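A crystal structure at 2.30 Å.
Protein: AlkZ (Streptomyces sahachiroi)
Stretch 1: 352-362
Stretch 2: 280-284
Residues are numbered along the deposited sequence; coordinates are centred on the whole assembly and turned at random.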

# COMPACT_ATOMS: atom_id res chain seq x y z
N LYS A 352 3.90 27.84 13.62
CA LYS A 352 5.30 27.69 13.25
C LYS A 352 5.64 26.23 12.97
O LYS A 352 6.45 25.94 12.09
CB LYS A 352 6.21 28.26 14.34
CG LYS A 352 6.15 29.78 14.42
CD LYS A 352 7.05 30.34 15.52
CE LYS A 352 7.08 31.86 15.47
NZ LYS A 352 7.92 32.44 16.56
N ALA A 353 5.02 25.32 13.71
CA ALA A 353 5.21 23.90 13.47
C ALA A 353 4.62 23.51 12.12
O ALA A 353 5.20 22.72 11.38
CB ALA A 353 4.59 23.08 14.59
N VAL A 354 3.45 24.07 11.81
CA VAL A 354 2.80 23.81 10.53
C VAL A 354 3.65 24.34 9.38
O VAL A 354 3.82 23.67 8.36
CB VAL A 354 1.39 24.45 10.49
CG1 VAL A 354 0.74 24.26 9.11
CG2 VAL A 354 0.52 23.85 11.58
N GLU A 355 4.18 25.55 9.55
CA GLU A 355 5.00 26.18 8.52
C GLU A 355 6.27 25.38 8.25
O GLU A 355 6.76 25.34 7.12
CB GLU A 355 5.34 27.62 8.92
CG GLU A 355 4.19 28.59 8.69
CD GLU A 355 4.48 30.00 9.17
OE1 GLU A 355 3.66 30.90 8.89
OE2 GLU A 355 5.53 30.21 9.82
N LYS A 356 6.81 24.75 9.29
CA LYS A 356 8.00 23.93 9.12
C LYS A 356 7.67 22.69 8.29
O LYS A 356 8.45 22.28 7.43
CB LYS A 356 8.58 23.53 10.48
CG LYS A 356 9.90 22.78 10.41
CD LYS A 356 10.92 23.51 9.54
CE LYS A 356 12.32 22.94 9.71
NZ LYS A 356 12.88 23.21 11.06
N GLU A 357 6.52 22.10 8.55
CA GLU A 357 6.06 20.96 7.76
C GLU A 357 5.79 21.38 6.32
O GLU A 357 6.09 20.64 5.39
CB GLU A 357 4.80 20.35 8.38
CG GLU A 357 5.09 19.35 9.49
CD GLU A 357 5.82 18.12 8.98
OE1 GLU A 357 5.18 17.24 8.37
OE2 GLU A 357 7.05 18.04 9.20
N ALA A 358 5.23 22.58 6.14
CA ALA A 358 4.95 23.09 4.80
C ALA A 358 6.24 23.19 3.98
O ALA A 358 6.24 22.92 2.78
CB ALA A 358 4.26 24.44 4.87
N ALA A 359 7.33 23.58 4.63
CA ALA A 359 8.62 23.70 3.96
C ALA A 359 9.14 22.33 3.54
O ALA A 359 9.79 22.19 2.50
CB ALA A 359 9.62 24.39 4.87
N HIS A 360 8.86 21.33 4.36
CA HIS A 360 9.23 19.95 4.06
C HIS A 360 8.40 19.44 2.87
O HIS A 360 8.93 18.79 1.97
CB HIS A 360 9.02 19.07 5.29
CG HIS A 360 9.57 17.68 5.14
ND1 HIS A 360 10.92 17.42 5.05
CD2 HIS A 360 8.95 16.48 5.09
CE1 HIS A 360 11.11 16.11 4.95
NE2 HIS A 360 9.92 15.52 4.96
N VAL A 361 7.11 19.75 2.88
CA VAL A 361 6.21 19.38 1.79
C VAL A 361 6.59 20.11 0.51
O VAL A 361 6.51 19.55 -0.58
CB VAL A 361 4.74 19.67 2.15
CG1 VAL A 361 3.82 19.49 0.94
CG2 VAL A 361 4.28 18.78 3.29
N ALA A 362 7.01 21.37 0.65
CA ALA A 362 7.41 22.17 -0.50
C ALA A 362 8.59 21.51 -1.22
O ALA A 362 8.59 21.39 -2.44
CB ALA A 362 7.78 23.58 -0.06
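Stretch 2 280-284: GIRLL

Stretch 1 is helical throughout, part of a longer helix, and stretch 2 lies along it as an extended strand, 281-284, entered through Gly 280. The two run in broadly the same direction, crossing at -34° with their axes 8.2 Å apart at closest approach. Gly 280 itself makes no contact; its phi of 111° and psi of 175° would jam a CB against the preceding carbonyl oxygen, so the backbone alone calls for glycine here.

Reading along the helix, Lys 352 stays clear and Ala 353 makes the first touch. Its CB points toward the strand and meets CG1 of Ile 281 at 4.2 Å. Val 354 follows sideways, its carbonyl O lying 4.3 Å from CD1 of Leu 283, while Glu 355 and Lys 356 remain exposed and free of the strand.

One turn on from Ala 353, Glu 357 is the centre of the contact and has the largest area covered. Its side chain folds with chi1 and chi2 both m, so that OE1 accepts a nearly straight hydrogen bond from the backbone N of Leu 283 at 2.8 Å. The same OE1 forms a salt bridge with NE of Arg 282 at 3.5 Å; although the CA-to-CB bond of Arg 282 points away, the end of its side chain comes back nearer the helix. Water 1 ties this arrangement together, donating to Glu 357 OE1 (2.6 Å) and Leu 283 O (2.8 Å) and accepting from Arg 282 NE (3.0 Å). Glu 357 CB packs against Leu 283 CD1 at 3.7 Å.

Farther along, His 360 NE2 approaches Arg 282 NH2 to 3.4 Å without a hydrogen bond, and Val 361 CG2 rests on Leu 283 CB at 4.1 Å. Thus backbone, guanidinium and water pay for a buried carboxylate.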

# COMPACT_ATOMS: atom_id res chain seq x y z
N GLY A 280 3.83 16.06 18.38
CA GLY A 280 4.23 16.83 17.22
C GLY A 280 3.27 16.77 16.05
O GLY A 280 2.29 16.03 16.07
N ILE A 281 3.58 17.55 15.02
CA ILE A 281 2.75 17.64 13.82
C ILE A 281 3.44 16.96 12.64
O ILE A 281 4.65 17.05 12.48
CB ILE A 281 2.45 19.11 13.45
CG1 ILE A 281 1.83 19.85 14.63
CG2 ILE A 281 1.52 19.18 12.23
CD1 ILE A 281 0.52 19.26 15.12
N ARG A 282 2.64 16.30 11.81
CA ARG A 282 3.13 15.70 10.58
C ARG A 282 2.09 15.92 9.48
O ARG A 282 0.90 15.71 9.69
CB ARG A 282 3.42 14.21 10.79
CG ARG A 282 4.24 13.56 9.70
CD ARG A 282 5.70 13.99 9.73
NE ARG A 282 6.27 13.96 8.38
CZ ARG A 282 7.48 13.50 8.06
NH1 ARG A 282 8.31 13.03 8.98
NH2 ARG A 282 7.86 13.52 6.79
N LEU A 283 2.56 16.36 8.31
CA LEU A 283 1.70 16.53 7.15
C LEU A 283 1.97 15.42 6.14
O LEU A 283 3.03 15.38 5.52
CB LEU A 283 1.91 17.90 6.49
CG LEU A 283 1.49 19.14 7.28
CD1 LEU A 283 1.70 20.39 6.45
CD2 LEU A 283 0.04 19.05 7.73
N LEU A 284 1.00 14.53 5.99
CA LEU A 284 1.13 13.39 5.10
C LEU A 284 0.31 13.61 3.83
O LEU A 284 -0.77 14.20 3.87
CB LEU A 284 0.67 12.11 5.80
CG LEU A 284 1.32 11.84 7.16
CD1 LEU A 284 0.72 10.59 7.79
CD2 LEU A 284 2.83 11.70 7.03
O HOH W 1 5.66 15.91 6.24